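Local coordinates for protein beta-glucosidase (Chaetomella raphigera, PDB 6JXG) that probably hydrolyses terminal, non-reducing beta-D-glucosyl residues with release of beta-D-glucose, as a secreted family 3 glycoside hydrolase of cellulose breakdown, at residues H237-S242 and L268-N273; L247-P252 and T286-S291; A614-K619 and F693-G698; S80-S85 and Q633-L638; T164-M169 and E442-V447. All coordinates share one frame; numbering follows the deposited sequence.

How the interactions relate
From the N terminus, residues 80-85 open interaction 4 and 164-169 open interaction 5 before any contact closes. Interactions 1 and 2 then cross: 237-242 and 247-252 leave in turn, and 268-273 and 286-291 return in the same order, all within the N-terminal TIM-barrel region, with centres about 16 Å apart. Both lie within the span of interaction 5, whose return at 442-447 ties the N-terminal region to the C-terminal glycosyl hydrolase domain. Interaction 3 starts at 614-619, interaction 4 ends at 633-638, and interaction 3 ends at 693-698, so these two cross as well. Strands 628-637 and 692-698 are sheet neighbours, which links the sandwich packing to the domain interface.

Interaction 1 of 5, residues H237-S242 and L268-N273; sequences HTTIGS and LAAISN. With NAG (2-acetamido-2-deoxy-beta-D-glucopyranose), chain C.
The methyl CG2 of T239 and the side chain of A270 meet 4.0 Å apart (CG2 to CB), the closest side-chain contact between the two segments, on helices 239-245 and 265-272 of the N-terminal, TIM-barrel family region, beside an N-linked glycan on N273. I240 adds a second apolar touch, its CG1 standing 4.3 Å from A270 CB. The contact is small, a methyl and a methylene against one alanine methyl, so the first turn of helix 239-245 rests on the last turn of helix 265-272 through a single alanine.

T239 divides its branches between two tasks: CG2 stands anti to the backbone N and faces A270, while OG1, anti to the carbonyl carbon (chi1 -62°), is hydrogen-bonded with L262 O. Its own carbonyl oxygen accepts from W263 NE1. Just ahead, T238 serves as N-cap, with OG1 taking a weak bond from G241 N and also bonded with E211.

On the far helix, N273 follows the last helical residue and begins an Asn-X-Thr sequon. CG lies between the backbone N and the carbonyl carbon (chi1 78°), and the amide leads from there into the sugar. The first sugar ring folds back over the helix end: its O6 comes 3.8 Å from A269 CB, its O5 3.6 Å from A270 CA, and N266 OD1 is hydrogen-bonded to it. A270 O and N273 OD1, two acceptors side by side, both lie within bonding reach of the one T275 hydroxyl. The sugar itself hangs on one covalent link, N273 ND2 to C1 at 1.4 Å.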
# COMPACT_ATOMS: atom_id res chain seq x y z
N HIS A 237 9.48 0.62 -24.64
CA HIS A 237 10.75 0.94 -25.29
C HIS A 237 10.77 0.62 -26.75
O HIS A 237 11.50 1.28 -27.49
CB HIS A 237 11.94 0.19 -24.63
CG HIS A 237 12.16 0.66 -23.25
ND1 HIS A 237 13.01 1.69 -22.96
CD2 HIS A 237 11.46 0.41 -22.12
CE1 HIS A 237 12.90 2.00 -21.67
NE2 HIS A 237 11.95 1.24 -21.15
N THR A 238 10.11 -0.45 -27.17
CA THR A 238 10.08 -0.83 -28.59
C THR A 238 8.69 -1.17 -29.06
O THR A 238 7.83 -1.56 -28.27
CB THR A 238 10.99 -2.08 -28.83
OG1 THR A 238 10.38 -3.28 -28.36
CG2 THR A 238 12.33 -1.90 -28.13
N THR A 239 8.47 -1.08 -30.36
CA THR A 239 7.21 -1.53 -30.94
C THR A 239 7.00 -3.06 -30.76
O THR A 239 5.99 -3.57 -30.22
CB THR A 239 7.17 -1.18 -32.45
OG1 THR A 239 7.25 0.21 -32.62
CG2 THR A 239 5.88 -1.72 -33.11
N ILE A 240 7.95 -3.82 -31.29
CA ILE A 240 7.81 -5.26 -31.44
C ILE A 240 8.03 -5.95 -30.07
O ILE A 240 7.30 -6.84 -29.72
CB ILE A 240 8.88 -5.83 -32.45
CG1 ILE A 240 8.61 -5.30 -33.84
CG2 ILE A 240 8.90 -7.35 -32.43
CD1 ILE A 240 9.84 -5.37 -34.76
N GLY A 241 9.05 -5.49 -29.32
CA GLY A 241 9.38 -6.10 -28.02
C GLY A 241 8.23 -6.12 -27.08
O GLY A 241 7.90 -7.17 -26.52
N SER A 242 7.60 -4.95 -26.91
CA SER A 242 6.52 -4.83 -25.98
C SER A 242 5.30 -5.67 -26.39
O SER A 242 4.71 -6.35 -25.55
CB SER A 242 6.13 -3.35 -25.79
OG SER A 242 5.79 -2.71 -27.00
N LEU A 268 0.61 -1.46 -36.44
CA LEU A 268 -0.00 -2.00 -37.70
C LEU A 268 1.07 -2.33 -38.74
O LEU A 268 0.97 -3.34 -39.42
CB LEU A 268 -1.06 -1.04 -38.25
CG LEU A 268 -2.20 -0.70 -37.30
CD1 LEU A 268 -3.31 0.10 -37.94
CD2 LEU A 268 -2.72 -1.97 -36.66
N ALA A 269 2.09 -1.49 -38.83
CA ALA A 269 3.25 -1.77 -39.66
C ALA A 269 3.97 -3.06 -39.24
O ALA A 269 4.39 -3.82 -40.08
CB ALA A 269 4.21 -0.56 -39.61
N ALA A 270 4.13 -3.29 -37.94
CA ALA A 270 4.82 -4.47 -37.44
C ALA A 270 3.99 -5.72 -37.81
O ALA A 270 4.51 -6.79 -38.01
CB ALA A 270 4.96 -4.39 -35.93
N ILE A 271 2.68 -5.58 -37.84
CA ILE A 271 1.85 -6.71 -38.18
C ILE A 271 2.00 -6.97 -39.69
O ILE A 271 2.18 -8.13 -40.10
CB ILE A 271 0.36 -6.49 -37.85
CG1 ILE A 271 0.17 -6.34 -36.31
CG2 ILE A 271 -0.43 -7.71 -38.35
CD1 ILE A 271 -1.21 -6.00 -35.82
N SER A 272 1.93 -5.90 -40.46
CA SER A 272 2.05 -5.97 -41.94
C SER A 272 3.36 -6.55 -42.34
O SER A 272 3.44 -7.32 -43.33
CB SER A 272 1.99 -4.57 -42.58
OG SER A 272 0.73 -4.04 -42.42
N ASN A 273 4.43 -6.19 -41.60
CA ASN A 273 5.75 -6.74 -41.95
C ASN A 273 6.15 -8.08 -41.29
O ASN A 273 7.25 -8.53 -41.41
CB ASN A 273 6.83 -5.65 -41.81
CG ASN A 273 7.24 -5.38 -40.37
OD1 ASN A 273 7.00 -6.17 -39.46
ND2 ASN A 273 7.91 -4.23 -40.18
C1 NAG C . 8.45 -3.77 -38.93
C2 NAG C . 9.94 -3.46 -39.24
C3 NAG C . 10.58 -2.77 -38.06
C4 NAG C . 9.71 -1.64 -37.53
C5 NAG C . 8.25 -2.08 -37.31
C6 NAG C . 7.29 -0.93 -36.86
C7 NAG C . 10.96 -5.07 -40.76
C8 NAG C . 11.80 -6.32 -40.92
N2 NAG C . 10.76 -4.64 -39.51
O3 NAG C . 11.89 -2.28 -38.38
O4 NAG C . 10.38 -1.22 -36.35
O5 NAG C . 7.73 -2.61 -38.52
O6 NAG C . 7.45 0.15 -37.73
O7 NAG C . 10.42 -4.49 -41.72

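Interaction 2 of 5, residues L247-P252 and T286-S291; sequences LDVAMP and TRILAS
D248 and R287 stand with their carboxylate and guanidinium planes nearly parallel, only 11° apart, yet they form no salt bridge. The two side chains pass at a slant, and D248 OD2 meets the aliphatic part of R287, lying 3.7 Å from its CD. OD2 is 4.6 Å from R287 NE and well out of the guanidinium plane, so no N-H points at it and charge attraction alone remains. R287 reaches this place with its chain extended from CG to NE, and its nitrogens turn elsewhere: NE to the carboxylate of D283, NH1 to the carbonyl oxygens of F225 and G227.

The second pair, V249 and I288, is apolar and also slanted. CG1 of I288 stands anti to the carbonyl carbon (chi1 -62°), and the extended chain beyond it brings CD1 up to V249 CG2 and D248 O. There CD1 is squeezed to 3.3 Å from V249 CG2, tighter than ordinary van der Waals contact, and lies 3.5 Å from D248 O. One methyl therefore packs at once against a valine branch and a peptide carbonyl.

Around the pair, V249 bonds through its backbone to V229 and S231 of strand 228-231, so the contact seats helix 278-294 on the chain beside this strand of the TIM-barrel family region.

D248 is buried but well supplied: OD2 has a salt bridge to K220 and a hydrogen bond from V229 N, OD1 a salt bridge to R280. Two positive partners, K220 and R280, would probably favour its ionised form, with R287 adding only a distant share.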
# COMPACT_ATOMS: atom_id res chain seq x y z
N LEU A 247 2.49 -6.85 -23.48
CA LEU A 247 1.92 -5.58 -23.13
C LEU A 247 0.58 -5.47 -23.90
O LEU A 247 0.49 -5.97 -25.02
CB LEU A 247 2.80 -4.42 -23.46
CG LEU A 247 2.39 -3.00 -23.12
CD1 LEU A 247 2.31 -2.87 -21.60
CD2 LEU A 247 3.35 -1.96 -23.68
N ASP A 248 -0.43 -4.84 -23.28
CA ASP A 248 -1.74 -4.63 -23.95
C ASP A 248 -2.09 -3.19 -24.21
O ASP A 248 -2.80 -2.90 -25.19
CB ASP A 248 -2.85 -5.27 -23.16
CG ASP A 248 -2.61 -6.77 -22.95
OD1 ASP A 248 -2.39 -7.48 -23.98
OD2 ASP A 248 -2.63 -7.23 -21.78
N VAL A 249 -1.61 -2.29 -23.37
CA VAL A 249 -1.90 -0.87 -23.54
C VAL A 249 -0.65 -0.02 -23.28
O VAL A 249 0.00 -0.16 -22.24
CB VAL A 249 -2.98 -0.39 -22.57
CG1 VAL A 249 -3.33 1.09 -22.80
CG2 VAL A 249 -4.24 -1.24 -22.70
N ALA A 250 -0.36 0.88 -24.22
CA ALA A 250 0.80 1.75 -24.11
C ALA A 250 0.40 3.12 -23.65
O ALA A 250 -0.29 3.82 -24.38
CB ALA A 250 1.55 1.85 -25.44
N MET A 251 0.82 3.50 -22.45
CA MET A 251 0.48 4.80 -21.93
C MET A 251 1.75 5.64 -21.67
O MET A 251 2.70 5.09 -21.18
CB MET A 251 -0.25 4.62 -20.59
CG MET A 251 -1.69 4.20 -20.75
SD MET A 251 -2.64 5.61 -21.44
CE MET A 251 -3.76 4.70 -22.49
N PRO A 252 1.70 6.99 -21.82
CA PRO A 252 0.49 7.71 -22.31
C PRO A 252 0.27 7.60 -23.80
O PRO A 252 -0.70 8.24 -24.33
CB PRO A 252 0.76 9.16 -21.92
CG PRO A 252 2.26 9.28 -21.88
CD PRO A 252 2.77 7.93 -21.39
N THR A 286 -9.07 -7.96 -26.94
CA THR A 286 -9.97 -8.82 -26.26
C THR A 286 -9.86 -8.65 -24.74
O THR A 286 -10.86 -8.57 -24.06
CB THR A 286 -9.75 -10.30 -26.62
OG1 THR A 286 -9.85 -10.51 -28.05
CG2 THR A 286 -10.76 -11.15 -25.94
N ARG A 287 -8.63 -8.52 -24.26
CA ARG A 287 -8.37 -8.39 -22.84
C ARG A 287 -8.90 -7.04 -22.27
O ARG A 287 -9.57 -6.99 -21.24
CB ARG A 287 -6.89 -8.52 -22.57
CG ARG A 287 -6.34 -9.96 -22.71
CD ARG A 287 -4.83 -10.02 -22.63
NE ARG A 287 -4.38 -11.40 -22.58
CZ ARG A 287 -4.46 -12.23 -21.53
NH1 ARG A 287 -4.88 -11.81 -20.36
NH2 ARG A 287 -4.06 -13.50 -21.69
N ILE A 288 -8.58 -5.94 -22.95
CA ILE A 288 -9.00 -4.59 -22.57
C ILE A 288 -10.53 -4.50 -22.50
O ILE A 288 -11.11 -4.07 -21.49
CB ILE A 288 -8.47 -3.53 -23.56
CG1 ILE A 288 -6.95 -3.53 -23.56
CG2 ILE A 288 -8.99 -2.13 -23.19
CD1 ILE A 288 -6.25 -2.92 -24.74
N LEU A 289 -11.17 -5.03 -23.55
CA LEU A 289 -12.65 -5.04 -23.61
C LEU A 289 -13.21 -6.00 -22.54
O LEU A 289 -14.23 -5.72 -21.94
CB LEU A 289 -13.15 -5.42 -25.04
CG LEU A 289 -12.76 -4.41 -26.14
CD1 LEU A 289 -13.38 -4.91 -27.43
CD2 LEU A 289 -13.24 -2.98 -25.87
N ALA A 290 -12.58 -7.16 -22.32
CA ALA A 290 -13.06 -8.08 -21.31
C ALA A 290 -13.14 -7.37 -19.93
O ALA A 290 -14.10 -7.55 -19.19
CB ALA A 290 -12.18 -9.29 -21.22
N SER A 291 -12.10 -6.66 -19.57
CA SER A 291 -12.04 -5.96 -18.29
C SER A 291 -13.12 -4.88 -18.16
O SER A 291 -13.77 -4.71 -17.12
CB SER A 291 -10.64 -5.37 -18.14
OG SER A 291 -9.70 -6.42 -17.79

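Interaction 3 of 5, residues A614-K619 and F693-G698; sequences ATVTAK and FSLYVG
No flat group takes part where V616 and A618 meet L695 and V697; the interface is all methyls, and aromatic rings stay at its margins. F668 of strand 663-671 packs against V616, whereas the Y696 ring sits on the other side of its strand, against K648, I704 and Q707.

V616 spans the contact, each of its two methyls meeting a different partner. With CG1 anti to the backbone N (chi1 169°), CG1 comes 4.2 Å from V697 CG2, and CG2 comes 4.1 Å from L695 CD1. In both pairs the side chains slide past one another in opposite directions instead of meeting head-on. Further along, A618 CB lies 4.3 Å from V697 CG1, so V697 also splits its methyls, one for each residue of strand 612-622. These are ordinary, unstrained van der Waals distances.

Alternation along the strands keeps polar groups off this layer: T615 and T617 fall between the inward residues and bond through their hydroxyls to N669 and T588. L706 closes on A618 and A589 on L695, extending the apolar layer past the four residues.

The strand segments approach to 9.1 Å and are rotated by -34°, pointing broadly the same way, but they belong to different sheets, one of three strands and one of four. Two twisted antiparallel sheets packed face to face through such a layer form the beta sandwich of a fibronectin type III-like domain.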
# COMPACT_ATOMS: atom_id res chain seq x y z
N ALA A 614 -7.28 -25.30 6.66
CA ALA A 614 -7.13 -25.39 8.11
C ALA A 614 -7.58 -24.12 8.77
O ALA A 614 -7.65 -23.08 8.14
CB ALA A 614 -5.67 -25.63 8.47
N THR A 615 -7.93 -24.20 10.05
CA THR A 615 -8.34 -23.04 10.76
C THR A 615 -7.73 -23.09 12.16
O THR A 615 -7.69 -24.16 12.78
CB THR A 615 -9.86 -23.05 10.92
OG1 THR A 615 -10.45 -22.85 9.65
CG2 THR A 615 -10.35 -21.91 11.78
N VAL A 616 -7.29 -21.92 12.64
CA VAL A 616 -6.69 -21.77 13.95
C VAL A 616 -7.54 -20.74 14.71
O VAL A 616 -8.03 -19.74 14.07
CB VAL A 616 -5.23 -21.25 13.80
CG1 VAL A 616 -4.62 -20.81 15.11
CG2 VAL A 616 -4.39 -22.28 13.06
N THR A 617 -7.78 -20.97 16.03
CA THR A 617 -8.45 -20.00 16.81
C THR A 617 -7.77 -19.75 18.12
O THR A 617 -6.91 -20.51 18.55
CB THR A 617 -9.95 -20.28 17.08
OG1 THR A 617 -10.09 -21.31 18.06
CG2 THR A 617 -10.66 -20.69 15.76
N ALA A 618 -8.19 -18.66 18.75
CA ALA A 618 -7.73 -18.36 20.10
C ALA A 618 -8.72 -17.47 20.78
O ALA A 618 -9.58 -16.82 20.12
CB ALA A 618 -6.32 -17.73 20.11
N LYS A 619 -8.63 -17.45 22.10
CA LYS A 619 -9.44 -16.55 22.89
C LYS A 619 -8.61 -15.36 23.34
O LYS A 619 -7.49 -15.55 23.87
CB LYS A 619 -10.01 -17.24 24.15
CG LYS A 619 -10.74 -16.27 25.06
CD LYS A 619 -11.70 -17.05 25.94
CE LYS A 619 -11.07 -17.66 27.16
NZ LYS A 619 -10.59 -16.52 27.94
N PHE A 693 3.76 -28.18 11.00
CA PHE A 693 3.91 -26.72 10.96
C PHE A 693 3.95 -26.22 12.35
O PHE A 693 3.20 -26.70 13.20
CB PHE A 693 2.72 -26.10 10.21
CG PHE A 693 2.61 -26.57 8.79
CD1 PHE A 693 3.34 -25.97 7.78
CD2 PHE A 693 1.73 -27.61 8.43
CE1 PHE A 693 3.24 -26.37 6.45
CE2 PHE A 693 1.61 -28.00 7.09
CZ PHE A 693 2.39 -27.42 6.11
N SER A 694 4.78 -25.22 12.64
CA SER A 694 4.72 -24.55 13.91
C SER A 694 3.78 -23.34 13.82
O SER A 694 3.84 -22.60 12.86
CB SER A 694 6.10 -24.10 14.30
OG SER A 694 6.86 -25.21 14.51
N LEU A 695 2.88 -23.20 14.78
CA LEU A 695 1.90 -22.12 14.86
C LEU A 695 2.24 -21.21 16.05
O LEU A 695 2.40 -21.71 17.14
CB LEU A 695 0.58 -22.73 15.16
CG LEU A 695 0.11 -23.81 14.17
CD1 LEU A 695 -1.24 -24.40 14.52
CD2 LEU A 695 0.11 -23.23 12.79
N TYR A 696 2.37 -19.90 15.82
CA TYR A 696 2.73 -18.92 16.83
C TYR A 696 1.66 -17.88 16.81
O TYR A 696 1.48 -17.26 15.77
CB TYR A 696 4.10 -18.30 16.61
CG TYR A 696 5.15 -19.32 16.48
CD1 TYR A 696 5.52 -20.12 17.58
CD2 TYR A 696 5.81 -19.51 15.30
CE1 TYR A 696 6.51 -21.06 17.47
CE2 TYR A 696 6.80 -20.49 15.19
CZ TYR A 696 7.14 -21.23 16.27
OH TYR A 696 8.10 -22.17 16.15
N VAL A 697 0.87 -17.76 17.90
CA VAL A 697 -0.18 -16.76 17.93
C VAL A 697 0.18 -15.72 18.98
O VAL A 697 0.54 -16.08 20.11
CB VAL A 697 -1.58 -17.36 18.15
CG1 VAL A 697 -2.63 -16.25 18.39
CG2 VAL A 697 -1.94 -18.25 17.01
N GLY A 698 0.10 -14.44 18.60
CA GLY A 698 0.34 -13.40 19.57
C GLY A 698 0.03 -11.97 19.12
O GLY A 698 -0.70 -11.77 18.17

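Interaction 4 of 5, residues S80-S85 and Q633-L638; sequences STWDIS and QLYIGL
W82 lays the far end of its indole against the Q633 side chain, CZ3 standing 3.9 Å from Q633 CG and CH2 4.0 Å from Q633 OE1. The side chains meet at about a right angle, with ring and amide planes 28° apart and the approach oblique to the ring. Y635 brushes the same end, its OH 4.4 Å from W82 CH2.

This is the tight side. Y635 OH donates to Q633 OE1 over a short 2.5 Å, in the carbonyl plane at a C=O...donor angle of 153°, while Q633 NE2 is hydrogen-bonded with G574 O, so both ends of the amide are held and its rotation is fixed. The indole is pinned as well: NE1 is bonded to K528 O, F653 stands edge-to-face to the ring, and F573 meets it at a steep tilt. Were an alanine here instead of Q633, the Y635 hydroxyl and G574 O would probably lose their mates and a gap would open beside the indole. Also buried is an ST turn, T81 OG1 accepting from D83 N at 3.0 Å.

From D83, which caps helix 84-100 through a weak bond from S85 N, to the exposed I84 and S85, the segment comes out to solvent and leaves 633-638 untouched.

Together the indole and the glutamine join the barrel-family N-terminal region to strand 628-637, part of its interface with the fibronectin type III-like domain of this family 3 enzyme.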
# COMPACT_ATOMS: atom_id res chain seq x y z
N SER A 80 -1.59 -0.37 8.20
CA SER A 80 -1.33 -0.24 9.63
C SER A 80 -2.54 -0.43 10.54
O SER A 80 -2.38 -0.63 11.76
CB SER A 80 -0.63 1.08 10.00
OG SER A 80 0.61 1.25 9.26
N THR A 81 -3.75 -0.36 9.95
CA THR A 81 -4.96 -0.67 10.70
C THR A 81 -5.16 -2.10 10.94
O THR A 81 -5.94 -2.44 11.83
CB THR A 81 -6.24 -0.21 9.96
OG1 THR A 81 -6.44 -1.07 8.81
CG2 THR A 81 -6.10 1.26 9.59
N TRP A 82 -4.54 -2.95 10.09
CA TRP A 82 -4.70 -4.39 10.07
C TRP A 82 -6.22 -4.78 10.09
O TRP A 82 -6.61 -5.78 10.71
CB TRP A 82 -4.00 -5.05 11.25
CG TRP A 82 -2.54 -4.95 11.23
CD1 TRP A 82 -1.80 -3.80 11.37
CD2 TRP A 82 -1.59 -6.04 11.16
NE1 TRP A 82 -0.45 -4.10 11.29
CE2 TRP A 82 -0.28 -5.45 11.18
CE3 TRP A 82 -1.70 -7.42 11.06
CZ2 TRP A 82 0.89 -6.20 11.11
CZ3 TRP A 82 -0.52 -8.18 11.02
CH2 TRP A 82 0.75 -7.55 11.04
N ASP A 83 -7.04 -3.91 9.48
CA ASP A 83 -8.53 -4.02 9.59
C ASP A 83 -9.14 -4.22 8.20
O ASP A 83 -9.28 -3.28 7.48
CB ASP A 83 -9.10 -2.80 10.32
CG ASP A 83 -10.59 -2.94 10.59
OD1 ASP A 83 -11.21 -3.78 9.89
OD2 ASP A 83 -11.06 -2.30 11.52
N ILE A 84 -9.38 -5.48 7.79
CA ILE A 84 -9.86 -5.69 6.43
C ILE A 84 -11.15 -4.97 6.05
O ILE A 84 -11.39 -4.71 4.88
CB ILE A 84 -10.00 -7.19 6.07
CG1 ILE A 84 -10.97 -7.91 6.99
CG2 ILE A 84 -8.62 -7.77 5.98
CD1 ILE A 84 -11.15 -9.40 6.77
N SER A 85 -11.98 -4.69 7.05
CA SER A 85 -13.20 -3.96 6.85
C SER A 85 -12.93 -2.53 6.47
O SER A 85 -13.56 -2.01 5.54
CB SER A 85 -14.07 -4.02 8.07
OG SER A 85 -15.34 -3.45 7.72
N GLN A 633 -2.32 -12.04 15.78
CA GLN A 633 -1.49 -12.39 14.63
C GLN A 633 -1.10 -13.83 14.73
O GLN A 633 -0.81 -14.30 15.85
CB GLN A 633 -0.24 -11.55 14.55
CG GLN A 633 -0.59 -10.08 14.42
CD GLN A 633 0.51 -9.14 14.83
OE1 GLN A 633 1.67 -9.35 14.50
NE2 GLN A 633 0.14 -8.09 15.52
N LEU A 634 -1.06 -14.48 13.57
CA LEU A 634 -0.60 -15.85 13.40
C LEU A 634 0.59 -15.90 12.49
O LEU A 634 0.49 -15.45 11.33
CB LEU A 634 -1.68 -16.68 12.70
CG LEU A 634 -1.74 -18.20 12.74
CD1 LEU A 634 -2.28 -18.86 11.51
CD2 LEU A 634 -0.67 -18.95 13.45
N TYR A 635 1.67 -16.50 12.98
CA TYR A 635 2.94 -16.73 12.28
C TYR A 635 3.17 -18.28 12.22
O TYR A 635 2.82 -19.05 13.18
CB TYR A 635 4.13 -16.04 12.97
CG TYR A 635 4.01 -14.53 13.00
CD1 TYR A 635 4.57 -13.75 12.01
CD2 TYR A 635 3.24 -13.90 13.97
CE1 TYR A 635 4.43 -12.35 12.03
CE2 TYR A 635 3.08 -12.50 13.98
CZ TYR A 635 3.64 -11.75 12.98
OH TYR A 635 3.45 -10.38 13.02
N ILE A 636 3.62 -18.72 11.06
CA ILE A 636 3.83 -20.13 10.80
C ILE A 636 5.30 -20.42 10.56
O ILE A 636 6.00 -19.65 9.89
CB ILE A 636 2.98 -20.56 9.63
CG1 ILE A 636 1.52 -20.47 10.13
CG2 ILE A 636 3.38 -21.94 9.12
CD1 ILE A 636 0.52 -21.12 9.27
N GLY A 637 5.77 -21.51 11.15
CA GLY A 637 7.13 -21.99 10.91
C GLY A 637 7.00 -23.26 10.13
O GLY A 637 6.15 -24.08 10.45
N LEU A 638 7.75 -23.40 9.05
CA LEU A 638 7.61 -24.59 8.22
C LEU A 638 8.40 -25.76 8.79
O LEU A 638 9.41 -25.58 9.44
CB LEU A 638 8.17 -24.29 6.83
CG LEU A 638 7.31 -23.86 5.68
CD1 LEU A 638 5.82 -23.51 5.94
CD2 LEU A 638 8.10 -22.83 4.92

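Interaction 5 of 5, residues T164-M169 and E442-V447; sequences TNRDTM and EGYITV
R166 grips E442 end-on with two nitrogens that both settle on a single oxygen. NH1 lies 3.0 Å from E442 OE1 with an N-H...O angle of 152°; NH2 is longer, 3.3 Å from the same atom, and more bent. The oxygen sits near the guanidinium plane, but that plane stands 74° from the carboxylate, so the two N-H groups reach OE1 from opposite faces of its plane. Both come on the anti side, NH2 using the anti lone pair. A start between the backbone N and carbonyl carbon (chi1 66°), then a chain straight from CG to NE, carries the R166 guanidinium across to OE1.

E442 OE2 has a partner of its own, the S385 hydroxyl, with R122 only a long, weak ion pair; E442 O accepts from W383 NE1. Among the neighbours, G443 N is bonded to E163 OE1, which also forms a long, weak ion pair with R166 NH1, and T164 OG1 is bonded with D453.

Y444 turns its ring edge to the pair: R166 NH2 is 4.2 Å from Y444 CD2, and the phenol end is bonded to D371. A leucine in place of R166 would remove both N-H donors, and E442 OE1 is likely to be left without its salt-bridge partner, the carboxylate then held mainly through OE2 and S385.

The bridge clasps loop 164-169 of the barrel region to the 442-445 turn of the C-terminal domain, across the boundary where family 3 glucosidases generally form their active site.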
# COMPACT_ATOMS: atom_id res chain seq x y z
N THR A 164 15.71 5.51 -7.10
CA THR A 164 17.03 5.76 -7.66
C THR A 164 17.32 4.86 -8.87
O THR A 164 17.30 3.59 -8.82
CB THR A 164 18.11 5.60 -6.58
OG1 THR A 164 17.86 6.52 -5.49
CG2 THR A 164 19.53 5.92 -7.18
N ASN A 165 17.53 5.51 -10.01
CA ASN A 165 17.79 4.85 -11.30
C ASN A 165 16.70 3.88 -11.70
O ASN A 165 16.96 2.91 -12.35
CB ASN A 165 19.13 4.05 -11.30
CG ASN A 165 20.34 4.92 -10.94
OD1 ASN A 165 20.40 6.05 -11.28
ND2 ASN A 165 21.25 4.37 -10.19
N ARG A 166 15.48 4.13 -11.30
CA ARG A 166 14.44 3.22 -11.55
C ARG A 166 14.21 2.92 -13.01
O ARG A 166 13.66 1.87 -13.28
CB ARG A 166 13.10 3.70 -10.96
CG ARG A 166 12.56 4.97 -11.64
CD ARG A 166 11.28 5.47 -10.97
NE ARG A 166 10.84 6.67 -11.63
CZ ARG A 166 9.58 7.10 -11.64
NH1 ARG A 166 8.67 6.40 -11.02
NH2 ARG A 166 9.25 8.22 -12.28
N ASP A 167 14.59 3.80 -13.92
CA ASP A 167 14.31 3.53 -15.32
C ASP A 167 15.52 3.05 -16.06
O ASP A 167 15.50 2.97 -17.30
CB ASP A 167 13.70 4.72 -16.02
CG ASP A 167 14.59 5.91 -16.04
OD1 ASP A 167 14.10 6.87 -16.58
OD2 ASP A 167 15.69 5.94 -15.46
N THR A 168 16.57 2.65 -15.31
CA THR A 168 17.66 1.98 -15.99
C THR A 168 18.18 0.72 -15.27
O THR A 168 18.73 -0.17 -15.90
CB THR A 168 18.88 2.93 -16.16
OG1 THR A 168 19.28 3.43 -14.88
CG2 THR A 168 18.57 4.18 -16.99
N MET A 169 18.09 0.70 -13.97
CA MET A 169 18.64 -0.40 -13.23
C MET A 169 17.87 -1.70 -13.46
O MET A 169 16.69 -1.71 -13.83
CB MET A 169 18.51 -0.09 -11.75
CG MET A 169 17.01 -0.01 -11.42
SD MET A 169 16.46 -1.39 -10.48
CE MET A 169 17.16 -0.16 -9.25
N GLU A 442 7.98 9.74 -5.21
CA GLU A 442 8.36 9.23 -6.47
C GLU A 442 9.60 9.96 -7.03
O GLU A 442 9.82 11.15 -6.81
CB GLU A 442 7.15 9.36 -7.44
CG GLU A 442 7.39 8.67 -8.76
CD GLU A 442 6.15 8.62 -9.66
OE1 GLU A 442 6.30 8.19 -10.82
OE2 GLU A 442 5.05 8.85 -9.14
N GLY A 443 10.41 9.20 -7.71
CA GLY A 443 11.71 9.73 -8.15
C GLY A 443 11.73 10.65 -9.37
O GLY A 443 12.67 10.57 -10.14
N TYR A 444 10.77 11.56 -9.51
CA TYR A 444 10.89 12.66 -10.47
C TYR A 444 10.92 13.98 -9.78
O TYR A 444 11.00 14.98 -10.44
CB TYR A 444 9.83 12.63 -11.58
CG TYR A 444 8.44 12.89 -11.13
CD1 TYR A 444 7.91 14.15 -11.16
CD2 TYR A 444 7.59 11.82 -10.75
CE1 TYR A 444 6.59 14.43 -10.72
CE2 TYR A 444 6.30 12.08 -10.30
CZ TYR A 444 5.82 13.39 -10.28
OH TYR A 444 4.54 13.60 -9.85
N ILE A 445 10.89 14.00 -8.45
CA ILE A 445 10.87 15.20 -7.67
C ILE A 445 11.97 15.07 -6.59
O ILE A 445 12.11 14.03 -5.94
CB ILE A 445 9.52 15.29 -6.92
CG1 ILE A 445 8.35 15.47 -7.91
CG2 ILE A 445 9.50 16.51 -6.02
CD1 ILE A 445 6.98 15.47 -7.28
N THR A 446 12.78 16.11 -6.46
CA THR A 446 13.82 16.20 -5.39
C THR A 446 13.34 17.15 -4.29
O THR A 446 12.96 18.27 -4.55
CB THR A 446 15.09 16.82 -6.01
OG1 THR A 446 15.58 15.91 -6.99
CG2 THR A 446 16.21 17.06 -4.97
N VAL A 447 13.34 16.68 -3.06
CA VAL A 447 13.02 17.48 -1.92
C VAL A 447 14.14 17.32 -0.89
O VAL A 447 14.57 16.20 -0.57
CB VAL A 447 11.65 17.10 -1.31
CG1 VAL A 447 11.33 18.00 -0.13
CG2 VAL A 447 10.50 17.11 -2.33